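Local atomic coordinates of transketolase (Campylobacter jejuni, PDB entry 3L84), a protein that belongs to the transketolase family of thiamine-diphosphate-binding enzymes, built as a dimer whose chains each carry two cofactor-binding-type domains and a C-terminal domain. Residues L316-R319 and L320-P323; D342-G345 and E346-V350; Y420-P423 and A424-A428; N479-A482 and W483-A486. All coordinates share one frame; numbering follows the deposited sequence.

Contact 1: residues L316-R319 and L320-P323; sequences LLER and LLNP
Leu320 lies against Leu316 in the last turns of helix 314-321, and the chain leaves the helix just beyond, at Asn322, where the asparagine side chain turns back to a carbonyl of the last turn. Of all residues here Leu320 gives up the most surface to its neighbours. Its CG sits 3.4 Å from Leu316 O, and its methyl CD1 comes within 4.0 Å of Leu316 CG. The two leucines differ in their first torsion: Leu316 has CG opposite the backbone N (chi1 171°), which carries its branch down the helix toward Leu320, whereas Leu320 keeps CG beside its own N (chi1 -69°). Both also touch Glu356 in a loop. The next pair repeats the pattern one residue on, with Leu321 CD1 3.9 Å from Leu317 CG, while Leu317, buried, packs on Leu56 and Ile406.

Arg319, the next in buried surface, folds back along the helix through a bend at chi3, and Leu316 CA lies against one face of its guanidinium, offset toward the rim. Its NE is taken by a salt bridge to Glu356, so the loop that covers the two leucines also holds the arginine.

Backbone bonds Leu320 N to Leu316 O and Leu321 N to Leu317 O close the regular turns. After them the pattern frays: Asn322 N makes weak bonds to Glu318 O and to Arg319 O. The side-chain amide adds a further, well-formed bond. Asn322 ND2 donates to Glu318 O at 2.9 Å, arriving in the carbonyl plane on a lone pair.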
loop_
_atom_site.group_PDB
_atom_site.type_symbol
_atom_site.label_atom_id
_atom_site.label_comp_id
_atom_site.label_asym_id
_atom_site.label_seq_id
_atom_site.Cartn_x
_atom_site.Cartn_y
_atom_site.Cartn_z
ATOM N N LEU A 316 5.647 38.286 2.603
ATOM C CA LEU A 316 5.055 37.006 2.218
ATOM C C LEU A 316 5.829 35.841 2.848
ATOM O O LEU A 316 5.224 34.952 3.416
ATOM C CB LEU A 316 5.051 36.866 0.697
ATOM C CG LEU A 316 4.666 35.488 0.153
ATOM C CD1 LEU A 316 3.297 35.045 0.665
ATOM C CD2 LEU A 316 4.726 35.452 -1.358
ATOM N N LEU A 317 7.152 35.853 2.748
ATOM C CA LEU A 317 7.935 34.772 3.304
ATOM C C LEU A 317 7.681 34.689 4.811
ATOM O O LEU A 317 7.503 33.605 5.331
ATOM C CB LEU A 317 9.414 34.903 2.952
ATOM C CG LEU A 317 10.304 33.819 3.563
ATOM C CD1 LEU A 317 9.842 32.435 3.165
ATOM C CD2 LEU A 317 11.778 34.041 3.167
ATOM N N GLU A 318 7.621 35.829 5.495
ATOM C CA GLU A 318 7.340 35.797 6.925
ATOM C C GLU A 318 5.976 35.208 7.259
ATOM O O GLU A 318 5.857 34.473 8.243
ATOM C CB GLU A 318 7.558 37.172 7.573
ATOM C CG GLU A 318 9.048 37.450 7.808
ATOM C CD GLU A 318 9.648 36.491 8.879
ATOM O OE1 GLU A 318 10.599 35.735 8.589
ATOM O OE2 GLU A 318 9.129 36.458 10.019
ATOM N N ARG A 319 4.953 35.511 6.457
ATOM C CA ARG A 319 3.648 34.880 6.666
ATOM C C ARG A 319 3.704 33.382 6.442
ATOM O O ARG A 319 3.051 32.622 7.167
ATOM C CB ARG A 319 2.586 35.508 5.771
ATOM C CG ARG A 319 2.279 36.967 6.088
ATOM C CD ARG A 319 1.041 37.464 5.377
ATOM N NE ARG A 319 1.145 37.432 3.923
ATOM C CZ ARG A 319 1.635 38.398 3.167
ATOM N NH1 ARG A 319 2.147 39.512 3.698
ATOM N NH2 ARG A 319 1.657 38.267 1.840
ATOM N N LEU A 320 4.443 32.937 5.428
ATOM C CA LEU A 320 4.542 31.518 5.151
ATOM C C LEU A 320 5.251 30.772 6.273
ATOM O O LEU A 320 4.921 29.638 6.599
ATOM C CB LEU A 320 5.273 31.292 3.831
ATOM C CG LEU A 320 4.559 31.711 2.575
ATOM C CD1 LEU A 320 5.525 31.774 1.426
ATOM C CD2 LEU A 320 3.385 30.787 2.264
ATOM N N LEU A 321 6.240 31.428 6.878
ATOM C CA LEU A 321 7.027 30.806 7.946
ATOM C C LEU A 321 6.290 30.869 9.290
ATOM O O LEU A 321 6.599 30.084 10.165
ATOM C CB LEU A 321 8.391 31.497 8.086
ATOM C CG LEU A 321 9.348 31.293 6.899
ATOM C CD1 LEU A 321 10.547 32.185 7.092
ATOM C CD2 LEU A 321 9.783 29.850 6.793
ATOM N N ASN A 322 5.317 31.763 9.416
ATOM C CA ASN A 322 4.619 32.035 10.682
ATOM C C ASN A 322 3.110 32.095 10.488
ATOM O O ASN A 322 2.479 33.132 10.705
ATOM C CB ASN A 322 5.107 33.371 11.220
ATOM C CG ASN A 322 6.563 33.359 11.553
ATOM O OD1 ASN A 322 6.948 32.794 12.582
ATOM N ND2 ASN A 322 7.402 33.968 10.698
ATOM N N PRO A 323 2.513 30.980 10.045
ATOM C CA PRO A 323 1.090 30.991 9.798
ATOM C C PRO A 323 0.298 31.227 11.079
ATOM O O PRO A 323 0.681 30.747 12.167
ATOM C CB PRO A 323 0.819 29.606 9.200
ATOM C CG PRO A 323 1.949 28.773 9.618
ATOM C CD PRO A 323 3.128 29.698 9.693
#

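Contact 2: residues D342-G345 and E346-V350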
loop_
_atom_site.group_PDB
_atom_site.type_symbol
_atom_site.label_atom_id
_atom_site.label_comp_id
_atom_site.label_asym_id
_atom_site.label_seq_id
_atom_site.Cartn_x
_atom_site.Cartn_y
_atom_site.Cartn_z
ATOM N N ASP A 342 -18.512 17.291 2.229
ATOM C CA ASP A 342 -18.918 18.623 1.822
ATOM C C ASP A 342 -18.546 19.678 2.847
ATOM O O ASP A 342 -18.014 20.733 2.472
ATOM C CB ASP A 342 -20.425 18.657 1.533
ATOM C CG ASP A 342 -20.811 17.863 0.321
ATOM O OD1 ASP A 342 -20.013 17.749 -0.625
ATOM O OD2 ASP A 342 -21.959 17.367 0.269
ATOM N N SER A 343 -18.790 19.449 4.143
ATOM C CA SER A 343 -18.272 20.371 5.139
ATOM C C SER A 343 -16.764 20.466 5.007
ATOM O O SER A 343 -16.195 21.558 5.063
ATOM C CB SER A 343 -18.670 19.976 6.560
ATOM O OG SER A 343 -18.293 18.644 6.870
ATOM N N ASN A 344 -16.099 19.339 4.810
ATOM C CA ASN A 344 -14.637 19.370 4.734
ATOM C C ASN A 344 -14.159 20.162 3.543
ATOM O O ASN A 344 -13.184 20.925 3.674
ATOM C CB ASN A 344 -14.075 17.954 4.777
ATOM C CG ASN A 344 -12.575 17.955 4.911
ATOM O OD1 ASN A 344 -11.823 17.791 3.898
ATOM N ND2 ASN A 344 -12.120 18.187 6.092
ATOM N N GLY A 345 -14.798 20.023 2.392
ATOM C CA GLY A 345 -14.396 20.767 1.224
ATOM C C GLY A 345 -14.524 22.263 1.456
ATOM O O GLY A 345 -13.660 23.045 1.026
ATOM N N GLU A 346 -15.590 22.689 2.130
ATOM C CA GLU A 346 -15.713 24.104 2.458
ATOM C C GLU A 346 -14.613 24.589 3.393
ATOM O O GLU A 346 -14.066 25.681 3.217
ATOM C CB GLU A 346 -17.066 24.326 3.107
ATOM C CG GLU A 346 -18.209 24.116 2.137
ATOM C CD GLU A 346 -18.792 25.362 1.658
ATOM O OE1 GLU A 346 -19.998 25.555 1.944
ATOM O OE2 GLU A 346 -18.046 26.158 1.028
ATOM N N ILE A 347 -14.215 23.745 4.333
ATOM C CA ILE A 347 -13.118 24.078 5.228
ATOM C C ILE A 347 -11.808 24.196 4.452
ATOM O O ILE A 347 -11.032 25.116 4.676
ATOM C CB ILE A 347 -13.013 23.080 6.381
ATOM C CG1 ILE A 347 -14.283 23.141 7.247
ATOM C CG2 ILE A 347 -11.763 23.383 7.211
ATOM C CD1 ILE A 347 -14.470 21.903 8.175
ATOM N N LEU A 348 -11.560 23.259 3.546
ATOM C CA LEU A 348 -10.316 23.305 2.732
ATOM C C LEU A 348 -10.228 24.607 1.980
ATOM O O LEU A 348 -9.156 25.237 1.887
ATOM C CB LEU A 348 -10.259 22.156 1.747
ATOM C CG LEU A 348 -10.023 20.766 2.311
ATOM C CD1 LEU A 348 -10.217 19.711 1.203
ATOM C CD2 LEU A 348 -8.670 20.652 3.021
ATOM N N ASN A 349 -11.370 25.077 1.467
ATOM C CA ASN A 349 -11.395 26.372 0.782
ATOM C C ASN A 349 -11.116 27.558 1.702
ATOM O O ASN A 349 -10.370 28.449 1.317
ATOM C CB ASN A 349 -12.719 26.522 0.035
ATOM C CG ASN A 349 -12.679 25.877 -1.333
ATOM O OD1 ASN A 349 -12.369 26.526 -2.310
ATOM N ND2 ASN A 349 -12.906 24.570 -1.390
ATOM N N VAL A 350 -11.649 27.563 2.914
ATOM C CA VAL A 350 -11.349 28.615 3.881
ATOM C C VAL A 350 -9.865 28.590 4.246
ATOM O O VAL A 350 -9.213 29.634 4.329
ATOM C CB VAL A 350 -12.216 28.439 5.145
ATOM C CG1 VAL A 350 -11.722 29.320 6.290
ATOM C CG2 VAL A 350 -13.698 28.767 4.842
#
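Asn349 grips Gly345 O twice, with its backbone N at 3.1 Å and with its side-chain ND2 at 3.0 Å. The amide bond is almost perfectly straight, 178° at the hydrogen, and the oxygen lies in the plane of the Asn349 amide, although the donor stands above the plane of the glycine carbonyl and not on a lone pair. The backbone N comes from the other face of that carbonyl. Further bonds fix the rotation of the amide: OD1 accepts from His374 N, and ND2 also donates to Glu372 O, which ties the helix to the chain around residues 372-374.

Ahead of this come three ordinary helical bonds, Glu346 N to Asp342 O, Ile347 N to Ser343 O and Leu348 N to Asn344 O, the last the shortest at 2.8 Å. All belong to helix 340-354, which lies in the pyrimidine-binding domain and packs against helix 476-488 of the same domain. Asp342 OD1 forms a salt bridge with Lys370, and Ser343 OG bonds to both Thr340 O and Asn479 ND2.

Asn344 points its CG away from its own backbone N (chi1 -171°), and this brings OD1 across the Leu348 side chain, 3.7 Å from CD1, while ND2 donates to Asn479 OD1. Ile347 lays CG1 3.3 Å from Ser343 O and turns its side chain to Asn479, Val480 and Trp483. On the exposed flank, the aliphatic part of Glu346 passes close to the backbone, CG being 3.4 Å from Asp342 O.

Contact 3: residues Y420-P423 and A424-A428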
loop_
_atom_site.group_PDB
_atom_site.type_symbol
_atom_site.label_atom_id
_atom_site.label_comp_id
_atom_site.label_asym_id
_atom_site.label_seq_id
_atom_site.Cartn_x
_atom_site.Cartn_y
_atom_site.Cartn_z
ATOM N N TYR A 420 -3.345 2.194 -0.554
ATOM C CA TYR A 420 -2.307 2.385 -1.578
ATOM C C TYR A 420 -1.236 3.328 -1.106
ATOM O O TYR A 420 -0.102 3.219 -1.624
ATOM C CB TYR A 420 -2.912 2.921 -2.885
ATOM C CG TYR A 420 -3.568 1.916 -3.810
ATOM C CD1 TYR A 420 -4.710 1.238 -3.473
ATOM C CD2 TYR A 420 -3.061 1.720 -5.101
ATOM C CE1 TYR A 420 -5.323 0.361 -4.354
ATOM C CE2 TYR A 420 -3.665 0.836 -6.000
ATOM C CZ TYR A 420 -4.805 0.169 -5.633
ATOM O OH TYR A 420 -5.416 -0.713 -6.537
ATOM N N LEU A 421 -1.526 4.240 -0.180
ATOM C CA LEU A 421 -0.564 5.256 0.282
ATOM C C LEU A 421 -0.051 5.051 1.704
ATOM O O LEU A 421 0.775 5.847 2.202
ATOM C CB LEU A 421 -1.082 6.695 0.060
ATOM C CG LEU A 421 -2.412 7.061 0.727
ATOM C CD1 LEU A 421 -2.345 7.125 2.262
ATOM C CD2 LEU A 421 -2.895 8.413 0.168
ATOM N N LYS A 422 -0.522 4.005 2.396
ATOM C CA LYS A 422 -0.197 3.783 3.807
ATOM C C LYS A 422 1.314 3.807 4.096
ATOM O O LYS A 422 1.702 4.383 5.103
ATOM C CB LYS A 422 -0.866 2.496 4.283
ATOM C CG LYS A 422 -0.504 2.009 5.698
ATOM C CD LYS A 422 -0.925 2.927 6.807
ATOM C CE LYS A 422 -0.492 2.383 8.172
ATOM N NZ LYS A 422 0.997 2.504 8.328
ATOM N N PRO A 423 2.176 3.232 3.247
ATOM C CA PRO A 423 3.612 3.252 3.631
ATOM C C PRO A 423 4.164 4.658 3.727
ATOM O O PRO A 423 5.018 4.952 4.559
ATOM C CB PRO A 423 4.294 2.458 2.502
ATOM C CG PRO A 423 3.239 1.590 1.980
ATOM C CD PRO A 423 1.942 2.393 2.056
ATOM N N ALA A 424 3.700 5.575 2.875
ATOM C CA ALA A 424 4.110 6.968 2.911
ATOM C C ALA A 424 3.440 7.714 4.049
ATOM O O ALA A 424 4.056 8.570 4.672
ATOM C CB ALA A 424 3.799 7.655 1.551
ATOM N N ALA A 425 2.176 7.401 4.361
ATOM C CA ALA A 425 1.563 7.961 5.556
ATOM C C ALA A 425 2.377 7.622 6.797
ATOM O O ALA A 425 2.525 8.431 7.709
ATOM C CB ALA A 425 0.099 7.504 5.698
ATOM N N ARG A 426 2.914 6.409 6.841
ATOM C CA ARG A 426 3.706 5.999 7.964
ATOM C C ARG A 426 4.960 6.846 8.097
ATOM O O ARG A 426 5.360 7.146 9.230
ATOM C CB ARG A 426 4.076 4.528 7.818
ATOM C CG ARG A 426 4.480 3.895 9.117
ATOM C CD ARG A 426 4.860 2.395 8.954
ATOM N NE ARG A 426 4.867 1.722 10.246
ATOM C CZ ARG A 426 5.945 1.399 10.945
ATOM N NH1 ARG A 426 7.152 1.655 10.494
ATOM N NH2 ARG A 426 5.786 0.788 12.108
ATOM N N ILE A 427 5.597 7.226 6.997
ATOM C CA ILE A 427 6.744 8.126 7.065
ATOM C C ILE A 427 6.324 9.495 7.609
ATOM O O ILE A 427 7.065 10.110 8.401
ATOM C CB ILE A 427 7.436 8.253 5.703
ATOM C CG1 ILE A 427 8.027 6.921 5.248
ATOM C CG2 ILE A 427 8.518 9.340 5.740
ATOM C CD1 ILE A 427 9.366 6.584 5.967
ATOM N N ALA A 428 5.174 10.004 7.215
ATOM C CA ALA A 428 4.666 11.249 7.802
ATOM C C ALA A 428 4.578 11.139 9.314
ATOM O O ALA A 428 4.947 12.064 10.060
ATOM C CB ALA A 428 3.318 11.611 7.189
#
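Helix 418-431 is the crossover of a beta-alpha-beta unit between strands 408-414 and 436-440, and here Lys422 meets Arg426 one turn on. The lysine NZ rests against the arginine's aliphatic stem, 3.7 Å from Arg426 CB, and near the plane of the guanidinium at its edge. Bends at chi2 and chi4 curl the lysine over toward that stem, whereas Arg426 runs extended from CG to NE. NZ and Arg426 NE stand 4.4 Å apart, and both form salt bridges to Glu457 OE2 of the second subunit; NZ has another in Glu419 of that subunit. The shared carboxylate would offset the two positive charges, and Arg426 NH1 also donates to Pro451 O of the second subunit.

Pro423 has no N-H to give to the preceding turn, and the helix is kinked there. Leu421 O takes up two donors beyond the proline: a good bond from Ala425 N at 3.0 Å and a weak one from Ala424 N. The Ile427 N bond to Pro423 O is weak too, at 3.4 Å. Arg426 N to Lys422 O, 2.9 Å, is sound.

Away from the subunit interface, Leu421 CD1 touches Ala425 CB at 4.2 Å, and these two lie on Phe439 and Phe437 of strand 436-440. One flank packed on its own parallel sheet and another charged toward the partner chain make this a crossover helix at the dimer interface of a thiamine-diphosphate-type domain.

Contact 4: residues N479-A482 and W483-A486; sequences NVKA and WQIA
Asn479 and Trp483 run side by side, pointing the same way, with the amide and indole planes 27° apart. Asn479 OD1 lies 3.6 Å from Trp483 CD1, and the backbone oxygen of Asn479 sits at the indole edge, near its plane, while accepting the helical bond from Trp483 N at 3.2 Å. Both ends of the amide are engaged by helix 340-354, Ser343 among the partners.

In Val480 a chi1 of 163° swings CG1 beside the carbonyl carbon, which sets that methyl across the end of Gln484, 3.8 Å from OE1. Tyr330 covers both residues from a loop. Val480 O also receives Gln484 N at 3.0 Å.

These turns belong to helix 476-488, the crossover of a beta-alpha-beta unit joining strands 469-471 and 493-496 of the pyrimidine-binding domain. Trp483 lies between the helix and the sheet, its ring stacked with Phe495 and meeting Phe436 with planes at about 55°, and it also touches Leu351 of helix 340-354.

Lys481 stretches out fully beyond CG to a salt bridge with Asp512. One turn on, Ile485 lays CD1 3.4 Å from Lys481 O, the same oxygen that takes the Ile485 N bond. The Ala482 side chain packs on Phe471 and Phe495; its carbonyl is reached by Ala486 N at 2.8 Å, and the methyl of Ala486 comes within 3.4 Å of Ala482 O.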
loop_
_atom_site.group_PDB
_atom_site.type_symbol
_atom_site.label_atom_id
_atom_site.label_comp_id
_atom_site.label_asym_id
_atom_site.label_seq_id
_atom_site.Cartn_x
_atom_site.Cartn_y
_atom_site.Cartn_z
ATOM N N ASN A 479 -16.213 18.682 12.343
ATOM C CA ASN A 479 -15.200 18.758 11.298
ATOM C C ASN A 479 -14.301 19.992 11.449
ATOM O O ASN A 479 -13.085 19.928 11.269
ATOM C CB ASN A 479 -15.902 18.694 9.929
ATOM C CG ASN A 479 -15.010 18.446 8.733
ATOM O OD1 ASN A 479 -13.727 18.318 8.800
ATOM N ND2 ASN A 479 -15.646 18.309 7.628
ATOM N N VAL A 480 -14.914 21.135 11.803
ATOM C CA VAL A 480 -14.189 22.372 12.066
ATOM C C VAL A 480 -13.306 22.200 13.309
ATOM O O VAL A 480 -12.112 22.571 13.280
ATOM C CB VAL A 480 -15.155 23.568 12.271
ATOM C CG1 VAL A 480 -14.431 24.725 12.948
ATOM C CG2 VAL A 480 -15.760 23.921 10.954
ATOM N N LYS A 481 -13.867 21.696 14.411
ATOM C CA LYS A 481 -13.091 21.546 15.640
ATOM C C LYS A 481 -11.897 20.603 15.413
ATOM O O LYS A 481 -10.811 20.831 15.967
ATOM C CB LYS A 481 -13.991 21.064 16.782
ATOM C CG LYS A 481 -14.995 22.102 17.226
ATOM C CD LYS A 481 -16.021 21.500 18.172
ATOM C CE LYS A 481 -17.035 22.488 18.720
ATOM N NZ LYS A 481 -18.097 21.711 19.473
ATOM N N ALA A 482 -12.095 19.585 14.574
ATOM C CA ALA A 482 -11.024 18.654 14.244
ATOM C C ALA A 482 -9.894 19.386 13.525
ATOM O O ALA A 482 -8.731 19.164 13.831
ATOM C CB ALA A 482 -11.539 17.522 13.353
ATOM N N TRP A 483 -10.209 20.238 12.545
ATOM C CA TRP A 483 -9.178 21.027 11.870
ATOM C C TRP A 483 -8.438 21.946 12.837
ATOM O O TRP A 483 -7.221 22.121 12.723
ATOM C CB TRP A 483 -9.782 21.818 10.717
ATOM C CG TRP A 483 -9.752 21.041 9.431
ATOM C CD1 TRP A 483 -10.785 20.406 8.815
ATOM C CD2 TRP A 483 -8.579 20.794 8.635
ATOM N NE1 TRP A 483 -10.327 19.813 7.654
ATOM C CE2 TRP A 483 -8.984 20.018 7.535
ATOM C CE3 TRP A 483 -7.235 21.125 8.765
ATOM C CZ2 TRP A 483 -8.102 19.611 6.544
ATOM C CZ3 TRP A 483 -6.346 20.716 7.790
ATOM C CH2 TRP A 483 -6.773 19.958 6.688
ATOM N N GLN A 484 -9.165 22.586 13.760
ATOM C CA GLN A 484 -8.504 23.477 14.709
ATOM C C GLN A 484 -7.468 22.712 15.526
ATOM O O GLN A 484 -6.371 23.193 15.763
ATOM C CB GLN A 484 -9.530 24.216 15.571
ATOM C CG GLN A 484 -10.357 25.222 14.768
ATOM C CD GLN A 484 -11.520 25.789 15.529
ATOM O OE1 GLN A 484 -12.294 25.061 16.121
ATOM N NE2 GLN A 484 -11.661 27.134 15.476
ATOM N N ILE A 485 -7.817 21.499 15.946
ATOM C CA ILE A 485 -6.848 20.643 16.630
ATOM C C ILE A 485 -5.718 20.215 15.708
ATOM O O ILE A 485 -4.532 20.302 16.087
ATOM C CB ILE A 485 -7.543 19.406 17.220
ATOM C CG1 ILE A 485 -8.591 19.803 18.259
ATOM C CG2 ILE A 485 -6.507 18.433 17.819
ATOM C CD1 ILE A 485 -9.726 18.772 18.442
ATOM N N ALA A 486 -6.048 19.763 14.514
ATOM C CA ALA A 486 -5.026 19.262 13.602
ATOM C C ALA A 486 -3.973 20.316 13.266
ATOM O O ALA A 486 -2.773 20.001 13.201
ATOM C CB ALA A 486 -5.654 18.773 12.323
#

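In the fold
Contacts 2 and 4 are the pair that touch: their centres are 12 Å apart, and helices 340-354 and 476-488 of the pyrimidine-binding domain meet with Asn344 ND2 3.2 Å from Asn479 OD1, and by Ile347 CG2 on Trp483 CD1 at 3.5 Å. Contact 3 shares that domain but lies nearer the centre of the chain, with its centre 24 Å from that of contact 2 and 22 Å from that of contact 4, and it faces the second subunit. Contact 1 ends the helix preceding 340-354 in the chain, and its nearest atoms stay about 11 Å from contacts 2 and 4.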